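Local coordinates for D-mannose isomerase (PDB 5X32), which catalyses the reversible isomerisation of D-mannose to D-fructose and, less efficiently, acts on D-lyxose, at residues Ala121-Leu126 against Leu183-Asp188; Tyr84-His89 against Glu134-Val139; Phe60-Ala65 against Lys75-His80; Asp142-His147 against Gly154-Glu159. All coordinates share one frame; numbering follows the deposited sequence.

The four contacts lie in the (alpha/alpha)6 barrel expected of the N-acylglucosamine 2-epimerase family. Along the chain, contact 3 closes first, joining helices 52-69 and 72-89. Helix 72-89 continues into contact 2, where it meets helix 133-147, and that helix runs on into contact 4 against strand 155-160. Contact 1 joins helices 112-127 and 173-190; its segments alternate with those of contact 2, and contact 4 is nested within its loop. Contact 1 touches contact 2 through Tyr122 (centres about 12 Å apart) and contact 3 through Asn124 (about 13 Å); contacts 3 and 4 are farthest apart, at about 27 Å. Together they join five helices and a strand, away from the probable catalytic histidines.

Contact 1: residues Ala121-Leu126 against Leu183-Asp188; sequences AYSNAL and LMSAFD
The carboxamide of Asn124 is the one flat group to reach across to Ser185, and it does so loosely: ND2 lies 4.1 Å from Ser185 OG, which stands well off the amide plane. ND2 bonds within its own helix to Leu120 O, and OD1 reaches Gln64 NE2 of helix 52-69, from which Phe60 packs against the carboxamide and Ala63 against Asn124 CB. Closer contact comes from two serines and an alanine. Ser123 CB faces Ser185 OG at 3.2 Å, and Ser123 OG rests on the helix backbone at 3.3 Å from Ala186 CA. With its hydroxyl beside the backbone N (chi1 -61°), Ser123 bonds to Ile119 O, one turn back. Ser185 OG instead lies opposite its own N and projects towards the neighbouring helix.

Such short side chains let Ser123 CA and Ala186 CA come within 5.2 Å. The segment axes run nearly parallel, 19° apart and 8.7 Å at closest approach, as expected of neighbouring helices in one ring of an (alpha/alpha)6 barrel. Chemically, the two helices adhere through van der Waals contact between small groups, and the buried polar atoms of Ser123 and Asn124 find their partners along helices 112-127 and 52-69.

Contact 2: residues Tyr84-His89 against Glu134-Val139; sequences YLRQRH and EVWIEV
Arg86 lays its side chain over one face of the Trp136 indole, spanning both rings. The helix backbones are well separated here, with Arg86 CA and Trp136 CA 10.1 Å apart, and these two long side chains bridge the interval. Arg86 starts beside its backbone N and bends at chi3 (68°), a turn that brings two parts of the chain over different rings. Trp136 CG lies anti to its carbonyl carbon (chi1 -63°), which presents the indole face to the arginine. The methylene CD of Arg86 stands 3.8 Å from the centroid of the six-membered ring, almost straight above it, in a CH-pi contact. Farther along, CZ lies 3.7 Å from the centroid of the five-membered ring, displaced towards the rim, in a cation-pi contact. The guanidinium is tilted by 35° from the indole plane, so the two planes are inclined rather than parallel.

Tyr122 of helix 112-127 packs against both Arg86 and the indole, linking this surface contact to the body of the barrel. Trp136 NE1 and Arg86 NH1 are 3.2 Å apart, but both are donors and cannot bond. The attraction is therefore probably that of a cation and a methylene over an aromatic face.

Contact 3: residues Phe60-Ala65 against Lys75-His80; sequences FNFAQA and KHAAVH
An antiparallel helical hairpin brings Phe62 and Ala77 together: helix 52-69 is followed almost at once by helix 72-89, and the second folds back along the first. Ala77 CB sits over the centre of one face of the Phe62 ring, 3.5 Å from its centroid and only 12° from the ring normal, a well-aligned CH-pi contact. All six ring carbons lie at similar distances from this methyl, the nearest being Phe62 CG. The ring gets there because Phe62 CG is set opposite the carbonyl carbon (chi1 -71°), which carries the aromatic group across the axis of the neighbouring helix.

Ala78 fills the next position. Its methyl CB approaches Phe62 CB at 3.8 Å and Ala63 CB at 4.3 Å, while Phe62 CB also meets the backbone, 3.6 Å from Ala78 N. Hairpins of this kind build the (alpha/alpha)6 barrel of the N-acylglucosamine 2-epimerase family. With alanines at three of the four touching positions, the segment axes close to 7.7 Å, their directions 149° apart, and Phe62 CA is 5.0 Å from Ala78 CA. The interface is buried and wholly apolar in its side chains. Beyond it, Phe62 also meets the ring of Phe34 and touches Met20 of helix 9-23.

Contact 4: residues Asp142-His147 against Gly154-Glu159; sequences DLLETH and GLYLDE
Leu144 packs crosswise on the Tyr156 ring, and this is the close, buried part of the contact. Two leucine atoms do the touching: CB lies 4.0 Å from Tyr156 CE1, and CD2 lies 4.0 Å from Tyr156 CD1. Tyr156 reaches the helix with CG opposite its carbonyl carbon (chi1 -68°), which points the ring from strand 155-160 towards helix 133-147. Cys112 of helix 112-127 and Met179 of helix 173-190 touch both side chains, and Trp149 meets the tyrosine ring, so this pair is wedged where several elements of the barrel converge.

Towards the more exposed side the fit slackens. Glu145 begins by pointing away from the strand, but a bend at chi2 (61°) swings its carboxylate back, leaving OE2 3.8 Å from Tyr156 OH, too far for a bond. The carboxylate plane stands nearly perpendicular to the ring, at 83°. Both groups instead share Arg198 of helix 193-212, by a salt bridge between Glu145 OE1 and Arg198 NH2 and a weak hydrogen bond between Tyr156 OH and Arg198 NH1. At the helix end, Leu157 CD2 merely grazes His147 O at 4.2 Å, while the His147 ring stacks on Trp164. Helix and strand are thus joined directly by apolar contact around one tyrosine ring, while the polar rim is held together indirectly, through the guanidinium of Arg198, whose positive charge probably favours an ionised Glu145.

Contact 1: residues Ala121-Leu126 against Leu183-Asp188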
# COMPACT_ATOMS: atom_id res chain seq x y z
N ALA A 121 -1.15 2.78 -10.63
CA ALA A 121 -0.18 2.53 -11.69
C ALA A 121 -0.37 3.52 -12.85
O ALA A 121 0.61 4.07 -13.36
CB ALA A 121 -0.27 1.09 -12.20
N TYR A 122 -1.61 3.78 -13.26
CA TYR A 122 -1.83 4.74 -14.35
C TYR A 122 -1.39 6.15 -13.95
O TYR A 122 -0.81 6.85 -14.79
CB TYR A 122 -3.29 4.75 -14.83
CG TYR A 122 -3.64 3.51 -15.62
CD1 TYR A 122 -2.65 2.78 -16.25
CD2 TYR A 122 -4.95 3.04 -15.71
CE1 TYR A 122 -2.94 1.63 -16.96
CE2 TYR A 122 -5.25 1.89 -16.41
CZ TYR A 122 -4.24 1.19 -17.04
OH TYR A 122 -4.50 0.04 -17.75
N SER A 123 -1.64 6.56 -12.69
CA SER A 123 -1.14 7.85 -12.22
C SER A 123 0.36 7.91 -12.47
O SER A 123 0.85 8.83 -13.11
CB SER A 123 -1.40 8.06 -10.73
OG SER A 123 -2.77 8.05 -10.42
N ASN A 124 1.07 6.89 -12.02
CA ASN A 124 2.51 6.93 -12.17
C ASN A 124 2.95 6.96 -13.65
O ASN A 124 3.91 7.69 -14.02
CB ASN A 124 3.13 5.75 -11.43
CG ASN A 124 3.27 6.04 -9.95
OD1 ASN A 124 4.28 6.60 -9.51
ND2 ASN A 124 2.23 5.73 -9.17
N ALA A 125 2.24 6.21 -14.48
CA ALA A 125 2.46 6.27 -15.92
C ALA A 125 2.36 7.71 -16.41
O ALA A 125 3.24 8.21 -17.11
CB ALA A 125 1.47 5.39 -16.67
N LEU A 126 1.28 8.37 -16.03
CA LEU A 126 1.07 9.75 -16.41
C LEU A 126 2.22 10.65 -15.98
O LEU A 126 2.74 11.41 -16.80
CB LEU A 126 -0.24 10.29 -15.84
CG LEU A 126 -0.54 11.73 -16.25
CD1 LEU A 126 -0.83 11.77 -17.72
CD2 LEU A 126 -1.69 12.32 -15.47
N LEU A 183 -6.57 7.56 -5.46
CA LEU A 183 -7.21 8.77 -5.94
C LEU A 183 -6.43 10.03 -5.56
O LEU A 183 -6.47 11.01 -6.32
CB LEU A 183 -8.64 8.85 -5.42
CG LEU A 183 -9.52 7.78 -6.07
CD1 LEU A 183 -10.86 7.75 -5.39
CD2 LEU A 183 -9.68 8.04 -7.55
N MET A 184 -5.73 10.03 -4.42
CA MET A 184 -4.79 11.12 -4.16
C MET A 184 -3.65 11.16 -5.19
O MET A 184 -3.24 12.24 -5.65
CB MET A 184 -4.19 11.02 -2.77
CG MET A 184 -5.14 11.44 -1.68
SD MET A 184 -4.42 11.17 -0.07
CE MET A 184 -3.08 12.31 -0.21
N SER A 185 -3.15 9.98 -5.57
CA SER A 185 -2.10 9.92 -6.58
C SER A 185 -2.62 10.48 -7.91
O SER A 185 -1.91 11.18 -8.65
CB SER A 185 -1.62 8.48 -6.77
OG SER A 185 -0.55 8.40 -7.70
N ALA A 186 -3.89 10.19 -8.18
CA ALA A 186 -4.54 10.63 -9.40
C ALA A 186 -4.69 12.14 -9.38
O ALA A 186 -4.44 12.81 -10.38
CB ALA A 186 -5.89 9.95 -9.56
N PHE A 187 -5.13 12.69 -8.25
CA PHE A 187 -5.23 14.13 -8.12
C PHE A 187 -3.88 14.83 -8.30
O PHE A 187 -3.81 15.89 -8.90
CB PHE A 187 -5.85 14.53 -6.79
CG PHE A 187 -5.81 16.01 -6.54
CD1 PHE A 187 -6.61 16.86 -7.28
CD2 PHE A 187 -4.98 16.55 -5.58
CE1 PHE A 187 -6.58 18.23 -7.06
CE2 PHE A 187 -4.95 17.92 -5.36
CZ PHE A 187 -5.75 18.76 -6.10
N ASP A 188 -2.82 14.27 -7.74
CA ASP A 188 -1.51 14.90 -7.93
C ASP A 188 -1.10 14.86 -9.41
O ASP A 188 -0.55 15.83 -9.94
CB ASP A 188 -0.44 14.20 -7.09
CG ASP A 188 -0.53 14.51 -5.61
OD1 ASP A 188 -1.33 15.38 -5.18
OD2 ASP A 188 0.24 13.88 -4.86

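Contact 2: residues Tyr84-His89 against Glu134-Val139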
# COMPACT_ATOMS: atom_id res chain seq x y z
N TYR A 84 2.60 -4.72 -20.14
CA TYR A 84 2.08 -5.99 -19.63
C TYR A 84 0.71 -5.80 -18.99
O TYR A 84 -0.17 -6.68 -19.06
CB TYR A 84 3.01 -6.58 -18.60
CG TYR A 84 2.66 -7.99 -18.21
CD1 TYR A 84 2.96 -9.05 -19.03
CD2 TYR A 84 1.98 -8.24 -17.02
CE1 TYR A 84 2.65 -10.35 -18.66
CE2 TYR A 84 1.65 -9.53 -16.64
CZ TYR A 84 1.99 -10.58 -17.47
OH TYR A 84 1.66 -11.86 -17.09
N LEU A 85 0.53 -4.67 -18.33
CA LEU A 85 -0.72 -4.41 -17.64
C LEU A 85 -1.84 -4.39 -18.66
O LEU A 85 -2.85 -5.08 -18.51
CB LEU A 85 -0.65 -3.09 -16.86
CG LEU A 85 -1.93 -2.69 -16.13
CD1 LEU A 85 -2.37 -3.76 -15.14
CD2 LEU A 85 -1.73 -1.36 -15.41
N ARG A 86 -1.62 -3.65 -19.74
CA ARG A 86 -2.70 -3.38 -20.68
C ARG A 86 -2.95 -4.49 -21.70
O ARG A 86 -4.08 -4.67 -22.16
CB ARG A 86 -2.42 -2.08 -21.41
CG ARG A 86 -2.11 -0.93 -20.50
CD ARG A 86 -2.52 0.34 -21.15
NE ARG A 86 -3.96 0.39 -21.24
CZ ARG A 86 -4.62 0.90 -22.26
NH1 ARG A 86 -3.96 1.41 -23.29
NH2 ARG A 86 -5.95 0.89 -22.25
N GLN A 87 -1.93 -5.25 -22.03
CA GLN A 87 -2.10 -6.27 -23.08
C GLN A 87 -2.41 -7.65 -22.53
O GLN A 87 -3.02 -8.48 -23.22
CB GLN A 87 -0.87 -6.30 -23.97
CG GLN A 87 -0.51 -4.91 -24.45
CD GLN A 87 0.78 -4.85 -25.23
OE1 GLN A 87 1.47 -5.86 -25.39
NE2 GLN A 87 1.13 -3.66 -25.70
N ARG A 88 -1.98 -7.91 -21.30
CA ARG A 88 -2.16 -9.23 -20.72
C ARG A 88 -3.23 -9.20 -19.63
O ARG A 88 -4.07 -10.10 -19.57
CB ARG A 88 -0.84 -9.76 -20.16
CG ARG A 88 -0.95 -11.14 -19.58
CD ARG A 88 -1.66 -12.06 -20.52
NE ARG A 88 -1.74 -13.42 -20.03
CZ ARG A 88 -2.83 -13.91 -19.45
NH1 ARG A 88 -3.89 -13.13 -19.32
NH2 ARG A 88 -2.86 -15.17 -19.02
N HIS A 89 -3.17 -8.18 -18.77
CA HIS A 89 -4.09 -8.12 -17.63
C HIS A 89 -5.43 -7.53 -18.03
O HIS A 89 -6.48 -8.00 -17.56
CB HIS A 89 -3.50 -7.32 -16.46
CG HIS A 89 -2.64 -8.14 -15.55
ND1 HIS A 89 -3.16 -9.03 -14.64
CD2 HIS A 89 -1.30 -8.21 -15.42
CE1 HIS A 89 -2.17 -9.62 -13.99
NE2 HIS A 89 -1.03 -9.14 -14.45
N GLU A 134 -3.89 9.83 -18.47
CA GLU A 134 -4.91 10.71 -17.93
C GLU A 134 -6.28 10.19 -18.31
O GLU A 134 -7.20 10.17 -17.49
CB GLU A 134 -4.71 12.14 -18.43
CG GLU A 134 -5.72 13.12 -17.88
CD GLU A 134 -5.19 14.53 -17.83
OE1 GLU A 134 -4.19 14.81 -18.54
OE2 GLU A 134 -5.71 15.35 -17.03
N VAL A 135 -6.38 9.69 -19.54
CA VAL A 135 -7.59 9.05 -20.04
C VAL A 135 -7.81 7.69 -19.39
O VAL A 135 -8.93 7.38 -18.96
CB VAL A 135 -7.55 8.86 -21.58
CG1 VAL A 135 -8.70 7.97 -22.05
CG2 VAL A 135 -7.58 10.21 -22.30
N TRP A 136 -6.75 6.88 -19.28
CA TRP A 136 -6.85 5.56 -18.65
C TRP A 136 -7.39 5.68 -17.23
O TRP A 136 -8.30 4.94 -16.83
CB TRP A 136 -5.49 4.89 -18.62
CG TRP A 136 -4.93 4.63 -19.96
CD1 TRP A 136 -5.62 4.56 -21.13
CD2 TRP A 136 -3.55 4.41 -20.29
NE1 TRP A 136 -4.76 4.29 -22.17
CE2 TRP A 136 -3.49 4.20 -21.69
CE3 TRP A 136 -2.37 4.37 -19.55
CZ2 TRP A 136 -2.29 3.96 -22.35
CZ3 TRP A 136 -1.17 4.12 -20.21
CH2 TRP A 136 -1.14 3.92 -21.60
N ILE A 137 -6.86 6.64 -16.49
CA ILE A 137 -7.30 6.88 -15.12
C ILE A 137 -8.79 7.12 -15.18
O ILE A 137 -9.61 6.47 -14.49
CB ILE A 137 -6.60 8.10 -14.49
CG1 ILE A 137 -5.10 7.85 -14.32
CG2 ILE A 137 -7.26 8.47 -13.18
CD1 ILE A 137 -4.34 9.07 -13.93
N GLU A 138 -9.12 8.01 -16.11
CA GLU A 138 -10.49 8.48 -16.28
C GLU A 138 -11.38 7.30 -16.64
O GLU A 138 -12.50 7.19 -16.14
CB GLU A 138 -10.52 9.60 -17.32
CG GLU A 138 -11.86 9.92 -17.94
CD GLU A 138 -11.72 10.96 -19.06
OE1 GLU A 138 -10.82 11.84 -18.99
OE2 GLU A 138 -12.49 10.87 -20.04
N VAL A 139 -10.86 6.38 -17.47
CA VAL A 139 -11.66 5.23 -17.86
C VAL A 139 -11.91 4.36 -16.64
O VAL A 139 -13.05 3.98 -16.35
CB VAL A 139 -10.98 4.34 -18.93
CG1 VAL A 139 -11.83 3.07 -19.17
CG2 VAL A 139 -10.74 5.11 -20.22

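Contact 3: residues Phe60-Ala65 against Lys75-His80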
# COMPACT_ATOMS: atom_id res chain seq x y z
N PHE A 60 4.54 1.08 -10.01
CA PHE A 60 4.83 2.10 -9.00
C PHE A 60 6.33 2.18 -8.66
O PHE A 60 6.90 3.28 -8.62
CB PHE A 60 4.02 1.82 -7.73
CG PHE A 60 4.33 2.76 -6.61
CD1 PHE A 60 5.36 2.50 -5.73
CD2 PHE A 60 3.60 3.93 -6.46
CE1 PHE A 60 5.65 3.39 -4.72
CE2 PHE A 60 3.88 4.81 -5.45
CZ PHE A 60 4.90 4.55 -4.58
N ASN A 61 6.96 1.03 -8.43
CA ASN A 61 8.38 0.98 -8.13
C ASN A 61 9.20 1.76 -9.14
O ASN A 61 9.86 2.75 -8.81
CB ASN A 61 8.91 -0.45 -8.15
CG ASN A 61 8.59 -1.23 -6.89
OD1 ASN A 61 7.65 -0.90 -6.15
ND2 ASN A 61 9.38 -2.28 -6.65
N PHE A 62 9.13 1.31 -10.39
CA PHE A 62 10.06 1.82 -11.39
C PHE A 62 9.72 3.25 -11.75
O PHE A 62 10.62 4.06 -12.00
CB PHE A 62 10.05 0.93 -12.63
CG PHE A 62 10.69 -0.41 -12.39
CD1 PHE A 62 12.05 -0.50 -12.13
CD2 PHE A 62 9.94 -1.57 -12.42
CE1 PHE A 62 12.65 -1.72 -11.91
CE2 PHE A 62 10.52 -2.79 -12.19
CZ PHE A 62 11.89 -2.87 -11.94
N ALA A 63 8.44 3.59 -11.73
CA ALA A 63 8.05 4.97 -12.01
C ALA A 63 8.60 5.91 -10.94
O ALA A 63 9.27 6.89 -11.27
CB ALA A 63 6.55 5.09 -12.10
N GLN A 64 8.33 5.60 -9.68
CA GLN A 64 8.82 6.43 -8.57
C GLN A 64 10.35 6.55 -8.59
O GLN A 64 10.92 7.65 -8.37
CB GLN A 64 8.34 5.85 -7.25
CG GLN A 64 6.85 6.02 -7.00
CD GLN A 64 6.46 7.46 -6.93
OE1 GLN A 64 7.11 8.27 -6.26
NE2 GLN A 64 5.39 7.81 -7.63
N ALA A 65 11.03 5.44 -8.89
CA ALA A 65 12.48 5.47 -8.96
C ALA A 65 12.94 6.38 -10.09
O ALA A 65 13.94 7.08 -9.98
CB ALA A 65 13.04 4.07 -9.14
N LYS A 75 12.46 4.19 -16.25
CA LYS A 75 11.32 4.56 -17.07
C LYS A 75 11.03 3.45 -18.08
O LYS A 75 9.86 3.15 -18.36
CB LYS A 75 11.57 5.89 -17.77
CG LYS A 75 10.33 6.54 -18.35
CD LYS A 75 10.76 7.56 -19.39
CE LYS A 75 9.62 8.03 -20.27
NZ LYS A 75 10.18 8.96 -21.30
N HIS A 76 12.08 2.82 -18.59
CA HIS A 76 11.85 1.71 -19.51
C HIS A 76 11.16 0.53 -18.83
O HIS A 76 10.23 -0.05 -19.38
CB HIS A 76 13.15 1.21 -20.14
CG HIS A 76 13.78 2.20 -21.07
ND1 HIS A 76 15.08 2.05 -21.54
CD2 HIS A 76 13.30 3.32 -21.64
CE1 HIS A 76 15.36 3.05 -22.35
NE2 HIS A 76 14.30 3.84 -22.43
N ALA A 77 11.57 0.23 -17.60
CA ALA A 77 10.96 -0.88 -16.88
C ALA A 77 9.51 -0.55 -16.50
O ALA A 77 8.64 -1.44 -16.52
CB ALA A 77 11.77 -1.23 -15.64
N ALA A 78 9.25 0.71 -16.18
CA ALA A 78 7.88 1.12 -15.84
C ALA A 78 6.97 0.98 -17.05
O ALA A 78 5.83 0.52 -16.94
CB ALA A 78 7.84 2.55 -15.31
N VAL A 79 7.48 1.40 -18.21
CA VAL A 79 6.72 1.29 -19.46
C VAL A 79 6.52 -0.18 -19.87
O VAL A 79 5.43 -0.57 -20.30
CB VAL A 79 7.41 2.07 -20.59
CG1 VAL A 79 7.04 1.51 -21.95
CG2 VAL A 79 7.04 3.55 -20.47
N HIS A 80 7.57 -0.98 -19.75
CA HIS A 80 7.44 -2.41 -19.96
C HIS A 80 6.28 -2.95 -19.10
O HIS A 80 5.40 -3.69 -19.58
CB HIS A 80 8.76 -3.09 -19.63
CG HIS A 80 8.73 -4.58 -19.74
ND1 HIS A 80 9.57 -5.40 -19.01
CD2 HIS A 80 7.96 -5.40 -20.49
CE1 HIS A 80 9.32 -6.66 -19.31
NE2 HIS A 80 8.35 -6.69 -20.20

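Contact 4: residues Asp142-His147 against Gly154-Glu159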
# COMPACT_ATOMS: atom_id res chain seq x y z
N ASP A 142 -14.39 5.33 -14.12
CA ASP A 142 -15.79 5.16 -14.45
C ASP A 142 -16.21 3.71 -14.40
O ASP A 142 -17.35 3.42 -14.00
CB ASP A 142 -16.12 5.75 -15.83
CG ASP A 142 -15.56 7.14 -16.02
OD1 ASP A 142 -15.90 8.05 -15.22
OD2 ASP A 142 -14.86 7.35 -17.03
N LEU A 143 -15.27 2.80 -14.67
CA LEU A 143 -15.55 1.39 -14.49
C LEU A 143 -15.97 1.16 -13.04
O LEU A 143 -16.92 0.43 -12.76
CB LEU A 143 -14.33 0.55 -14.82
CG LEU A 143 -14.41 -0.93 -14.47
CD1 LEU A 143 -15.49 -1.63 -15.26
CD2 LEU A 143 -13.08 -1.59 -14.74
N LEU A 144 -15.34 1.91 -12.15
CA LEU A 144 -15.55 1.71 -10.73
C LEU A 144 -16.87 2.35 -10.39
O LEU A 144 -17.73 1.72 -9.73
CB LEU A 144 -14.38 2.33 -9.97
CG LEU A 144 -13.21 1.40 -9.62
CD1 LEU A 144 -11.96 2.20 -9.37
CD2 LEU A 144 -13.57 0.59 -8.38
N GLU A 145 -17.10 3.52 -10.97
CA GLU A 145 -18.32 4.28 -10.69
C GLU A 145 -19.52 3.44 -11.07
O GLU A 145 -20.50 3.34 -10.32
CB GLU A 145 -18.32 5.62 -11.43
CG GLU A 145 -19.08 6.72 -10.70
CD GLU A 145 -18.49 7.06 -9.33
OE1 GLU A 145 -19.20 7.73 -8.54
OE2 GLU A 145 -17.33 6.67 -9.04
N THR A 146 -19.41 2.84 -12.25
CA THR A 146 -20.48 2.04 -12.82
C THR A 146 -20.71 0.77 -12.03
O THR A 146 -21.84 0.35 -11.84
CB THR A 146 -20.17 1.68 -14.26
OG1 THR A 146 -20.11 2.88 -15.03
CG2 THR A 146 -21.24 0.76 -14.81
N HIS A 147 -19.63 0.15 -11.54
CA HIS A 147 -19.82 -1.18 -10.99
C HIS A 147 -19.58 -1.31 -9.48
O HIS A 147 -20.15 -2.20 -8.85
CB HIS A 147 -18.94 -2.18 -11.75
CG HIS A 147 -19.37 -2.43 -13.16
ND1 HIS A 147 -18.66 -1.97 -14.25
CD2 HIS A 147 -20.38 -3.17 -13.67
CE1 HIS A 147 -19.25 -2.37 -15.37
NE2 HIS A 147 -20.29 -3.10 -15.04
N GLY A 154 -21.38 5.86 0.32
CA GLY A 154 -20.21 6.67 0.08
C GLY A 154 -18.97 5.80 0.11
O GLY A 154 -17.88 6.29 0.42
N LEU A 155 -19.14 4.52 -0.21
CA LEU A 155 -18.03 3.57 -0.21
C LEU A 155 -18.06 2.71 -1.45
O LEU A 155 -19.04 2.71 -2.19
CB LEU A 155 -18.09 2.69 1.04
CG LEU A 155 -17.79 3.47 2.32
CD1 LEU A 155 -18.11 2.66 3.58
CD2 LEU A 155 -16.32 3.90 2.30
N TYR A 156 -16.99 1.96 -1.67
CA TYR A 156 -16.93 0.98 -2.75
C TYR A 156 -17.09 -0.42 -2.18
O TYR A 156 -16.52 -0.74 -1.13
CB TYR A 156 -15.61 1.07 -3.50
CG TYR A 156 -15.38 2.32 -4.30
CD1 TYR A 156 -15.81 2.42 -5.62
CD2 TYR A 156 -14.70 3.40 -3.75
CE1 TYR A 156 -15.58 3.55 -6.36
CE2 TYR A 156 -14.46 4.54 -4.49
CZ TYR A 156 -14.90 4.61 -5.79
OH TYR A 156 -14.67 5.75 -6.53
N LEU A 157 -17.88 -1.24 -2.85
CA LEU A 157 -17.94 -2.65 -2.48
C LEU A 157 -16.66 -3.40 -2.92
O LEU A 157 -15.77 -2.83 -3.56
CB LEU A 157 -19.20 -3.28 -3.06
CG LEU A 157 -19.40 -3.29 -4.57
CD1 LEU A 157 -18.84 -4.58 -5.15
CD2 LEU A 157 -20.86 -3.17 -4.83
N ASP A 158 -16.55 -4.67 -2.56
CA ASP A 158 -15.25 -5.29 -2.67
C ASP A 158 -15.04 -6.00 -3.99
O ASP A 158 -14.07 -5.71 -4.71
CB ASP A 158 -15.03 -6.25 -1.51
CG ASP A 158 -13.66 -6.91 -1.55
OD1 ASP A 158 -12.71 -6.27 -2.05
OD2 ASP A 158 -13.54 -8.06 -1.07
N GLU A 159 -15.91 -6.94 -4.33
CA GLU A 159 -15.68 -7.72 -5.53
C GLU A 159 -16.96 -8.12 -6.27
O GLU A 159 -18.00 -8.39 -5.66
CB GLU A 159 -14.84 -8.96 -5.21
CG GLU A 159 -15.50 -9.96 -4.32
CD GLU A 159 -14.89 -11.34 -4.48
OE1 GLU A 159 -15.33 -12.09 -5.38
OE2 GLU A 159 -13.95 -11.65 -3.72